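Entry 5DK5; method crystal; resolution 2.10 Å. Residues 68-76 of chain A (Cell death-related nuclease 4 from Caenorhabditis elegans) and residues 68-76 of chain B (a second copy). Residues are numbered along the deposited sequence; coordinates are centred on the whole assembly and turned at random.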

# COMPACT_ATOMS: atom_id res chain seq x y z
N PRO A 68 0.56 -10.87 0.14
CA PRO A 68 -0.72 -10.15 0.18
C PRO A 68 -1.21 -9.79 -1.22
O PRO A 68 -0.40 -9.78 -2.15
CB PRO A 68 -0.40 -8.90 0.99
CG PRO A 68 1.03 -8.63 0.68
CD PRO A 68 1.69 -9.98 0.47
N VAL A 69 -2.50 -9.49 -1.38
CA VAL A 69 -3.07 -9.20 -2.70
C VAL A 69 -3.79 -7.85 -2.79
O VAL A 69 -3.97 -7.32 -3.88
CB VAL A 69 -4.06 -10.30 -3.12
CG1 VAL A 69 -3.34 -11.64 -3.24
CG2 VAL A 69 -5.22 -10.41 -2.14
N LEU A 70 -4.20 -7.30 -1.65
CA LEU A 70 -4.87 -6.00 -1.64
C LEU A 70 -3.85 -4.87 -1.68
O LEU A 70 -4.03 -3.88 -2.40
CB LEU A 70 -5.76 -5.85 -0.40
CG LEU A 70 -6.84 -6.92 -0.21
CD1 LEU A 70 -7.64 -6.63 1.05
CD2 LEU A 70 -7.76 -6.99 -1.41
N ASN A 71 -2.79 -5.02 -0.90
CA ASN A 71 -1.67 -4.09 -0.90
C ASN A 71 -0.37 -4.86 -1.03
O ASN A 71 0.17 -5.36 -0.04
CB ASN A 71 -1.67 -3.22 0.35
CG ASN A 71 -2.89 -2.32 0.43
OD1 ASN A 71 -2.97 -1.31 -0.27
ND2 ASN A 71 -3.84 -2.68 1.29
N ARG A 72 0.13 -4.94 -2.25
CA ARG A 72 1.22 -5.84 -2.60
C ARG A 72 2.59 -5.24 -2.31
O ARG A 72 3.60 -5.96 -2.30
CB ARG A 72 1.11 -6.24 -4.07
CG ARG A 72 -0.19 -6.97 -4.40
CD ARG A 72 -0.31 -7.29 -5.88
NE ARG A 72 0.77 -8.15 -6.34
CZ ARG A 72 0.90 -8.58 -7.60
NH1 ARG A 72 0.01 -8.24 -8.52
NH2 ARG A 72 1.92 -9.35 -7.93
N THR A 73 2.63 -3.93 -2.08
CA THR A 73 3.88 -3.25 -1.74
C THR A 73 3.86 -2.81 -0.29
O THR A 73 3.01 -2.02 0.13
CB THR A 73 4.09 -2.02 -2.64
OG1 THR A 73 3.98 -2.41 -4.01
CG2 THR A 73 5.47 -1.41 -2.41
N LEU A 74 4.79 -3.35 0.49
CA LEU A 74 4.89 -3.01 1.90
C LEU A 74 5.28 -1.55 2.07
O LEU A 74 6.21 -1.07 1.42
CB LEU A 74 5.91 -3.90 2.61
CG LEU A 74 5.67 -5.41 2.56
CD1 LEU A 74 6.72 -6.13 3.38
CD2 LEU A 74 4.28 -5.76 3.06
N THR A 75 4.56 -0.83 2.92
CA THR A 75 4.95 0.52 3.30
C THR A 75 6.27 0.45 4.04
O THR A 75 6.59 -0.58 4.64
CB THR A 75 3.90 1.20 4.19
OG1 THR A 75 3.83 0.52 5.45
CG2 THR A 75 2.53 1.20 3.52
N LYS A 76 7.03 1.53 4.01
CA LYS A 76 8.33 1.55 4.65
C LYS A 76 8.20 1.31 6.15
O LYS A 76 9.05 0.65 6.75
CB LYS A 76 9.05 2.88 4.39
CG LYS A 76 10.44 2.99 5.02
CD LYS A 76 11.42 2.00 4.40
CE LYS A 76 12.74 1.99 5.15
NZ LYS A 76 13.35 3.34 5.24
N PRO B 68 -6.75 2.09 -8.11
CA PRO B 68 -5.55 1.25 -8.28
C PRO B 68 -5.84 -0.21 -7.92
O PRO B 68 -6.81 -0.46 -7.21
CB PRO B 68 -4.55 1.87 -7.31
CG PRO B 68 -5.39 2.44 -6.23
CD PRO B 68 -6.67 2.89 -6.87
N VAL B 69 -5.01 -1.14 -8.40
CA VAL B 69 -5.25 -2.57 -8.18
C VAL B 69 -4.08 -3.28 -7.51
O VAL B 69 -4.26 -4.37 -6.96
CB VAL B 69 -5.55 -3.29 -9.52
CG1 VAL B 69 -6.82 -2.72 -10.15
CG2 VAL B 69 -4.38 -3.17 -10.48
N LEU B 70 -2.89 -2.69 -7.55
CA LEU B 70 -1.72 -3.27 -6.89
C LEU B 70 -1.68 -2.88 -5.42
O LEU B 70 -1.41 -3.72 -4.55
CB LEU B 70 -0.43 -2.84 -7.59
CG LEU B 70 -0.29 -3.20 -9.07
CD1 LEU B 70 1.03 -2.66 -9.60
CD2 LEU B 70 -0.38 -4.70 -9.27
N ASN B 71 -1.92 -1.60 -5.15
CA ASN B 71 -2.01 -1.08 -3.79
C ASN B 71 -3.31 -0.30 -3.65
O ASN B 71 -3.40 0.86 -4.07
CB ASN B 71 -0.81 -0.21 -3.45
CG ASN B 71 0.48 -1.01 -3.38
OD1 ASN B 71 0.72 -1.74 -2.42
ND2 ASN B 71 1.31 -0.88 -4.41
N ARG B 72 -4.31 -0.95 -3.07
CA ARG B 72 -5.67 -0.45 -3.10
C ARG B 72 -5.99 0.47 -1.92
O ARG B 72 -7.00 1.17 -1.94
CB ARG B 72 -6.65 -1.62 -3.13
CG ARG B 72 -6.41 -2.54 -4.32
CD ARG B 72 -7.31 -3.75 -4.32
NE ARG B 72 -6.72 -4.81 -5.13
CZ ARG B 72 -7.31 -5.97 -5.40
NH1 ARG B 72 -8.52 -6.24 -4.93
NH2 ARG B 72 -6.68 -6.86 -6.15
N THR B 73 -5.13 0.47 -0.91
CA THR B 73 -5.25 1.38 0.22
C THR B 73 -4.19 2.47 0.12
O THR B 73 -3.00 2.18 0.19
CB THR B 73 -5.09 0.66 1.57
OG1 THR B 73 -5.89 -0.53 1.60
CG2 THR B 73 -5.51 1.57 2.72
N LEU B 74 -4.63 3.71 -0.04
CA LEU B 74 -3.70 4.84 -0.07
C LEU B 74 -2.99 4.97 1.27
O LEU B 74 -3.62 4.94 2.32
CB LEU B 74 -4.43 6.14 -0.41
CG LEU B 74 -5.18 6.21 -1.74
CD1 LEU B 74 -5.70 7.63 -1.95
CD2 LEU B 74 -4.31 5.78 -2.90
N THR B 75 -1.67 5.14 1.23
CA THR B 75 -0.91 5.41 2.44
C THR B 75 -1.30 6.78 2.95
O THR B 75 -1.85 7.60 2.20
CB THR B 75 0.61 5.36 2.19
OG1 THR B 75 0.99 6.44 1.34
CG2 THR B 75 1.01 4.04 1.56
N LYS B 76 -1.03 7.04 4.22
CA LYS B 76 -1.41 8.31 4.83
C LYS B 76 -0.68 9.47 4.16
O LYS B 76 -1.27 10.53 3.92
CB LYS B 76 -1.11 8.29 6.33
CG LYS B 76 -1.50 9.56 7.07
CD LYS B 76 -3.00 9.82 7.02
CE LYS B 76 -3.36 11.14 7.69
NZ LYS B 76 -2.91 11.20 9.10

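Six hydrogen bonds join the two stretches, and they fall into two nearly identical sets of three, as expected where two copies of one chain meet at the same segment. At the centre A:Asn71 and B:Asn71 face each other with their CA atoms 4.2 Å apart, and the backbones form a single beta bridge there. Its two rungs are the bond from A:Arg72 N to B:Leu70 O and its counterpart from B:Arg72 N to A:Leu70 O, each 3.0 Å long and well directed. The bridge does not extend into a sheet; side chains take over the pairing on leaving it.

The side chain that does this is asparagine. A:Asn71 OD1 accepts a hydrogen bond from B:Thr73 N at 2.9 Å, while A:Asn71 ND2 donates to B:Thr73 OG1 at 3.0 Å. In the reciprocal pair, B:Asn71 OD1 accepts from A:Thr73 N at 2.9 Å, and B:Asn71 ND2 donates to A:Thr73 OG1 at 3.1 Å. A carboxamide suits this place because it carries an acceptor and a donor on one planar group, and each threonine offers a backbone NH and a hydroxyl oxygen to match. The CA-to-CB bonds of both asparagines point sideways, but chi1 in the m well and chi2 of -75° bring the amide ends across to the partner. Both asparagines are buried, so this pairing satisfies polar groups that would be costly to leave without partners. The threonine hydroxyls also form hydrogen bonds elsewhere in the structure.

Close packing at the bridge also places A:Leu70 O only 3.4 Å from B:Leu70 O. Two acceptors cannot bond to each other; each is instead engaged by the backbone NH of an arginine in the opposite stretch.

Outside this polar centre, leucine and arginine pack in crossed pairs. A:Leu70 CD2 lies over one face of the B:Arg72 guanidinium, 3.7 Å from B:Arg72 NH1, and B:Leu70 CD2 comes within 3.6 Å of A:Arg72 NH1. In A:Leu70 the branched, nonpolar end covers a face of the B:Arg72 guanidinium and leaves its in-plane NH groups free to find acceptors, as B:Arg72 NE does; B:Leu70 packs its methyl against A:Arg72 as well. The two arginines share chi1 m and chi2 t but part at chi3, p in A:Arg72 and t in B:Arg72. Within its own stretch, B:Arg72 NE donates to B:Val69 O at 3.1 Å, tying the side chain back to the backbone.

Farther along, A:Thr75 and B:Thr75 point their CA-to-CB bonds toward the other stretch, and their methyls meet, A:Thr75 CG2 to B:Thr75 CG2, at 3.8 Å. Threonine serves two ends here: its methyl packs against its twin, while its hydroxyl, at the N-cap position, caps a backbone nitrogen just past the stretch. A:Leu74 and B:Leu74 point away and make no contact with the other stretch. In all, 494 Å² is buried between the stretches, counting both sides, with A:Leu70, A:Asn71, A:Arg72 and B:Leu70, B:Asn71, B:Arg72 contributing most.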